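PDB 3TQU: dITP/XTP pyrophosphatase from Coxiella burnetii, which probably hydrolyses non-canonical purine nucleoside triphosphates such as XTP, dITP and ITP to their monophosphates and diphosphate, clearing them from the nucleotide pool. Local coordinates for residues Ser118-Cys123 and Val142-Ile147; His122-Leu127 and Pro136-Gly141. All coordinates share one frame; numbering follows the deposited sequence.

Interaction 1. Residues Ser118-Cys123 and Val142-Ile147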
loop_
_atom_site.group_PDB
_atom_site.type_symbol
_atom_site.label_atom_id
_atom_site.label_comp_id
_atom_site.label_asym_id
_atom_site.label_seq_id
_atom_site.Cartn_x
_atom_site.Cartn_y
_atom_site.Cartn_z
ATOM N N SER A 118 -9.515 22.468 0.766
ATOM C CA SER A 118 -8.357 21.586 0.647
ATOM C C SER A 118 -8.688 20.314 -0.119
ATOM O O SER A 118 -9.770 19.750 0.042
ATOM C CB SER A 118 -7.802 21.230 2.028
ATOM O OG SER A 118 -7.297 22.384 2.678
ATOM N N ALA A 119 -7.746 19.870 -0.946
ATOM C CA ALA A 119 -7.934 18.670 -1.745
ATOM C C ALA A 119 -6.584 18.073 -2.115
ATOM O O ALA A 119 -5.555 18.734 -2.007
ATOM C CB ALA A 119 -8.741 18.984 -2.997
ATOM N N SER A 120 -6.596 16.818 -2.545
ATOM C CA SER A 120 -5.375 16.145 -2.957
ATOM C C SER A 120 -5.662 15.182 -4.096
ATOM O O SER A 120 -6.722 14.551 -4.132
ATOM C CB SER A 120 -4.761 15.375 -1.786
ATOM O OG SER A 120 -4.555 16.222 -0.672
ATOM N N PHE A 121 -4.726 15.098 -5.037
ATOM C CA PHE A 121 -4.731 14.045 -6.044
ATOM C C PHE A 121 -3.867 12.906 -5.527
ATOM O O PHE A 121 -2.805 13.148 -4.948
ATOM C CB PHE A 121 -4.131 14.544 -7.359
ATOM C CG PHE A 121 -5.138 15.099 -8.323
ATOM C CD1 PHE A 121 -6.179 14.312 -8.786
ATOM C CD2 PHE A 121 -5.018 16.393 -8.798
ATOM C CE1 PHE A 121 -7.102 14.818 -9.685
ATOM C CE2 PHE A 121 -5.937 16.905 -9.702
ATOM C CZ PHE A 121 -6.979 16.114 -10.143
ATOM N N HIS A 122 -4.313 11.673 -5.745
ATOM C CA HIS A 122 -3.557 10.501 -5.322
ATOM C C HIS A 122 -3.304 9.575 -6.496
ATOM O O HIS A 122 -4.188 9.357 -7.327
ATOM C CB HIS A 122 -4.312 9.728 -4.239
ATOM C CG HIS A 122 -4.506 10.494 -2.972
ATOM N ND1 HIS A 122 -3.707 10.313 -1.863
ATOM C CD2 HIS A 122 -5.407 11.448 -2.636
ATOM C CE1 HIS A 122 -4.109 11.121 -0.898
ATOM N NE2 HIS A 122 -5.140 11.819 -1.341
ATOM N N CYS A 123 -2.096 9.024 -6.557
ATOM C CA CYS A 123 -1.791 7.962 -7.503
ATOM C C CYS A 123 -1.113 6.816 -6.772
ATOM O O CYS A 123 -0.050 6.994 -6.173
ATOM C CB CYS A 123 -0.883 8.459 -8.624
ATOM S SG CYS A 123 -0.352 7.138 -9.745
ATOM N N VAL A 142 1.245 11.741 -3.804
ATOM C CA VAL A 142 0.233 12.659 -3.303
ATOM C C VAL A 142 0.527 14.089 -3.733
ATOM O O VAL A 142 1.639 14.587 -3.565
ATOM C CB VAL A 142 0.123 12.605 -1.762
ATOM C CG1 VAL A 142 -0.896 13.625 -1.267
ATOM C CG2 VAL A 142 -0.252 11.206 -1.306
ATOM N N TRP A 143 -0.487 14.747 -4.284
ATOM C CA TRP A 143 -0.356 16.116 -4.754
ATOM C C TRP A 143 -1.406 16.978 -4.057
ATOM O O TRP A 143 -2.599 16.837 -4.316
ATOM C CB TRP A 143 -0.553 16.150 -6.272
ATOM C CG TRP A 143 -0.087 17.402 -6.943
ATOM C CD1 TRP A 143 0.768 18.341 -6.436
ATOM C CD2 TRP A 143 -0.449 17.852 -8.255
ATOM N NE1 TRP A 143 0.960 19.347 -7.355
ATOM C CE2 TRP A 143 0.224 19.071 -8.476
ATOM C CE3 TRP A 143 -1.275 17.342 -9.261
ATOM C CZ2 TRP A 143 0.091 19.789 -9.665
ATOM C CZ3 TRP A 143 -1.405 18.058 -10.441
ATOM C CH2 TRP A 143 -0.726 19.268 -10.631
ATOM N N GLU A 144 -0.960 17.861 -3.165
ATOM C CA GLU A 144 -1.869 18.700 -2.379
ATOM C C GLU A 144 -2.190 20.034 -3.056
ATOM O O GLU A 144 -1.304 20.704 -3.584
ATOM C CB GLU A 144 -1.285 18.961 -0.987
ATOM C CG GLU A 144 -0.930 17.700 -0.214
ATOM C CD GLU A 144 -0.331 18.001 1.147
ATOM O OE1 GLU A 144 -0.240 19.194 1.505
ATOM O OE2 GLU A 144 0.050 17.049 1.860
ATOM N N GLY A 145 -3.460 20.423 -3.027
ATOM C CA GLY A 145 -3.873 21.697 -3.583
ATOM C C GLY A 145 -5.196 22.176 -3.021
ATOM O O GLY A 145 -5.565 21.830 -1.899
ATOM N N GLU A 146 -5.910 22.978 -3.805
ATOM C CA GLU A 146 -7.197 23.522 -3.395
ATOM C C GLU A 146 -8.158 23.482 -4.569
ATOM O O GLU A 146 -7.736 23.558 -5.723
ATOM C CB GLU A 146 -7.046 24.971 -2.924
ATOM C CG GLU A 146 -6.078 25.161 -1.773
ATOM C CD GLU A 146 -5.875 26.622 -1.427
ATOM O OE1 GLU A 146 -6.482 27.483 -2.100
ATOM O OE2 GLU A 146 -5.107 26.910 -0.485
ATOM N N ILE A 147 -9.449 23.363 -4.277
ATOM C CA ILE A 147 -10.464 23.392 -5.323
ATOM C C ILE A 147 -10.856 24.832 -5.638
ATOM O O ILE A 147 -11.283 25.578 -4.756
ATOM C CB ILE A 147 -11.722 22.598 -4.922
ATOM C CG1 ILE A 147 -11.343 21.177 -4.508
ATOM C CG2 ILE A 147 -12.727 22.572 -6.068
ATOM C CD1 ILE A 147 -10.687 20.367 -5.620
#
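Four backbone hydrogen bonds, grouped as two reciprocal pairs, join Ser118-Cys123 to Val142-Ile147. In the Phe121–Trp143 pair, Phe121 N reaches Trp143 O at 2.8 Å and Trp143 N returns to Phe121 O at 2.9 Å, each donor lying in the plane of the carbonyl it meets. The Ala119–Gly145 pair is less regular: Gly145 N points almost straight at Ala119 O (173° at the hydrogen), whereas Ala119 N approaches Gly145 O from 45° above the carbonyl plane, at 3.1 Å. The acceptors of the first pair carry a second, weaker load, for Ser120 CA-H leans on Trp143 O at 3.2 Å and Val142 CA-H on Phe121 O. These segments form the open end of the antiparallel hairpin 118-128/137-147, in the central mixed sheet of the Ham1 fold; the backbones of Ser120 and His122 bond to Thr76 and Gly74 of strand 68-77, and that of Ser118 to Ala78 just beyond it. On the face bearing Phe121 and Trp143 the two aromatic side chains run side by side, CD2 of Phe121 3.9 Å from CE3 of Trp143. Phe121 also stacks on His185, a predicted substrate-binding residue, and both rings meet Phe163. Further along, Ile147 turns CD1 back to within 3.5 Å of Ala119 CB. On the other face Val142 sets CG2 3.6 Å from His122 ND1; ND1 of His122 is hydrogen-bonded to His140 NE2, and NE2 of His122 to Thr76 OG1. Ser118 OG is likewise engaged, by Asp116, while Glu144 leads its carboxylate away from the neighbouring strand.

Interaction 2. Residues His122-Leu127 and Pro136-Gly141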
loop_
_atom_site.group_PDB
_atom_site.type_symbol
_atom_site.label_atom_id
_atom_site.label_comp_id
_atom_site.label_asym_id
_atom_site.label_seq_id
_atom_site.Cartn_x
_atom_site.Cartn_y
_atom_site.Cartn_z
ATOM N N HIS A 122 -4.313 11.673 -5.745
ATOM C CA HIS A 122 -3.557 10.501 -5.322
ATOM C C HIS A 122 -3.304 9.575 -6.496
ATOM O O HIS A 122 -4.188 9.357 -7.327
ATOM C CB HIS A 122 -4.312 9.728 -4.239
ATOM C CG HIS A 122 -4.506 10.494 -2.972
ATOM N ND1 HIS A 122 -3.707 10.313 -1.863
ATOM C CD2 HIS A 122 -5.407 11.448 -2.636
ATOM C CE1 HIS A 122 -4.109 11.121 -0.898
ATOM N NE2 HIS A 122 -5.140 11.819 -1.341
ATOM N N CYS A 123 -2.096 9.024 -6.557
ATOM C CA CYS A 123 -1.791 7.962 -7.503
ATOM C C CYS A 123 -1.113 6.816 -6.772
ATOM O O CYS A 123 -0.050 6.994 -6.173
ATOM C CB CYS A 123 -0.883 8.459 -8.624
ATOM S SG CYS A 123 -0.352 7.138 -9.745
ATOM N N VAL A 124 -1.729 5.641 -6.818
ATOM C CA VAL A 124 -1.155 4.470 -6.174
ATOM C C VAL A 124 -0.832 3.434 -7.234
ATOM O O VAL A 124 -1.714 2.992 -7.970
ATOM C CB VAL A 124 -2.110 3.857 -5.133
ATOM C CG1 VAL A 124 -1.457 2.641 -4.459
ATOM C CG2 VAL A 124 -2.506 4.896 -4.096
ATOM N N ILE A 125 0.441 3.068 -7.307
ATOM C CA ILE A 125 0.918 2.070 -8.249
ATOM C C ILE A 125 1.210 0.783 -7.496
ATOM O O ILE A 125 1.818 0.804 -6.423
ATOM C CB ILE A 125 2.206 2.555 -8.954
ATOM C CG1 ILE A 125 1.905 3.794 -9.797
ATOM C CG2 ILE A 125 2.811 1.449 -9.814
ATOM C CD1 ILE A 125 3.128 4.414 -10.449
ATOM N N ALA A 126 0.757 -0.335 -8.047
ATOM C CA ALA A 126 1.081 -1.637 -7.485
ATOM C C ALA A 126 1.808 -2.472 -8.525
ATOM O O ALA A 126 1.357 -2.587 -9.664
ATOM C CB ALA A 126 -0.178 -2.350 -7.006
ATOM N N LEU A 127 2.945 -3.034 -8.132
ATOM C CA LEU A 127 3.694 -3.944 -8.991
ATOM C C LEU A 127 3.746 -5.325 -8.350
ATOM O O LEU A 127 4.284 -5.488 -7.253
ATOM C CB LEU A 127 5.112 -3.414 -9.214
ATOM C CG LEU A 127 6.058 -4.321 -10.000
ATOM C CD1 LEU A 127 5.431 -4.715 -11.327
ATOM C CD2 LEU A 127 7.413 -3.650 -10.208
ATOM N N PRO A 136 3.320 -6.850 -2.865
ATOM C CA PRO A 136 3.591 -6.054 -4.063
ATOM C C PRO A 136 4.286 -4.752 -3.698
ATOM O O PRO A 136 4.109 -4.246 -2.587
ATOM C CB PRO A 136 2.188 -5.761 -4.611
ATOM C CG PRO A 136 1.288 -5.866 -3.424
ATOM C CD PRO A 136 1.875 -6.968 -2.595
ATOM N N LEU A 137 5.090 -4.229 -4.617
ATOM C CA LEU A 137 5.638 -2.896 -4.448
ATOM C C LEU A 137 4.487 -1.908 -4.531
ATOM O O LEU A 137 3.706 -1.945 -5.481
ATOM C CB LEU A 137 6.650 -2.593 -5.549
ATOM C CG LEU A 137 7.204 -1.167 -5.587
ATOM C CD1 LEU A 137 7.936 -0.837 -4.293
ATOM C CD2 LEU A 137 8.119 -0.994 -6.784
ATOM N N ILE A 138 4.373 -1.036 -3.536
ATOM C CA ILE A 138 3.338 -0.012 -3.542
ATOM C C ILE A 138 3.982 1.369 -3.565
ATOM O O ILE A 138 4.758 1.710 -2.674
ATOM C CB ILE A 138 2.428 -0.111 -2.301
ATOM C CG1 ILE A 138 1.798 -1.506 -2.203
ATOM C CG2 ILE A 138 1.358 0.975 -2.331
ATOM C CD1 ILE A 138 0.921 -1.872 -3.381
ATOM N N CYS A 139 3.669 2.150 -4.592
ATOM C CA CYS A 139 4.146 3.524 -4.683
ATOM C C CYS A 139 2.958 4.465 -4.569
ATOM O O CYS A 139 2.000 4.354 -5.330
ATOM C CB CYS A 139 4.872 3.756 -6.007
ATOM S SG CYS A 139 6.300 2.685 -6.254
ATOM N N HIS A 140 3.017 5.390 -3.617
ATOM C CA HIS A 140 1.889 6.279 -3.375
ATOM C C HIS A 140 2.268 7.748 -3.540
ATOM O O HIS A 140 2.954 8.321 -2.693
ATOM C CB HIS A 140 1.307 6.025 -1.981
ATOM C CG HIS A 140 0.050 6.789 -1.700
ATOM N ND1 HIS A 140 -0.723 6.560 -0.582
ATOM C CD2 HIS A 140 -0.567 7.777 -2.389
ATOM C CE1 HIS A 140 -1.761 7.377 -0.595
ATOM N NE2 HIS A 140 -1.692 8.125 -1.682
ATOM N N GLY A 141 1.812 8.352 -4.634
ATOM C CA GLY A 141 2.073 9.755 -4.906
ATOM C C GLY A 141 0.918 10.633 -4.460
ATOM O O GLY A 141 -0.251 10.312 -4.701
#
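His122 and His140 meet edge to edge: ND1 of His122 and NE2 of His140 share a nearly straight hydrogen bond of 3.0 Å, and either nitrogen could be the donor. The ring planes are 50° apart, and neither ring lies over the other. His140 reaches its partner because CG is anti to the backbone N (chi1 -174°), which swings the imidazole along the sheet toward His122. Its ring is backed by Val124, whose CG2 sits over one face, 4.0 Å from the centroid, in a CH-pi contact. The other methyl of Val124, CG1, rests against Ile138 CG2, and Ile138 in turn bends CD1 back to within 3.8 Å of Ala126 CB. Beneath these side chains runs the turn-proximal part of a beta hairpin in regular antiparallel register, with Cys123–Gly141, Ile125–Cys139 and Leu127–Leu137 as hydrogen-bonded pairs. Five of the six bonds are close to straight and all six donors lie in the carbonyl planes; Leu137 N to Leu127 O is the most bent, at 137°, next to the turn, where Pro136 CB packs 3.4 Å from that same Leu127 O. The face of Val124 and Ala126 is covered by helix 49-64, through Phe49, Val50, Ala53 and Ile54. The reverse face, with Cys123, Ile125, Leu137 and Cys139, lies against helix 185-199. From that helix Gln192 NE2 also donates a hydrogen bond to His140 O, anchoring the backbone that carries the imidazole, and Ala135 of the second subunit packs on both histidines.

In the fold
Interactions 1 and 2 are successive lengths of one hairpin, strands 118-128 and 137-147, with centres about 16 Å apart and His122 and Cys123 common to both. Interaction 2, toward the turn, is buried: it lies between helices 49-64 and 185-199, and its packing is mainly aliphatic apart from the histidine pair. Interaction 1, at the open end, is only partly buried; one face carries aromatic rings close to predicted substrate-binding residues, whereas serines and glutamates occupy much of the other. The short segments also differ in geometry, their directions being 168° apart in interaction 2 and 140° in interaction 1. Contact with the second subunit touches His122 in both and extends to Pro136 and His140 in interaction 2.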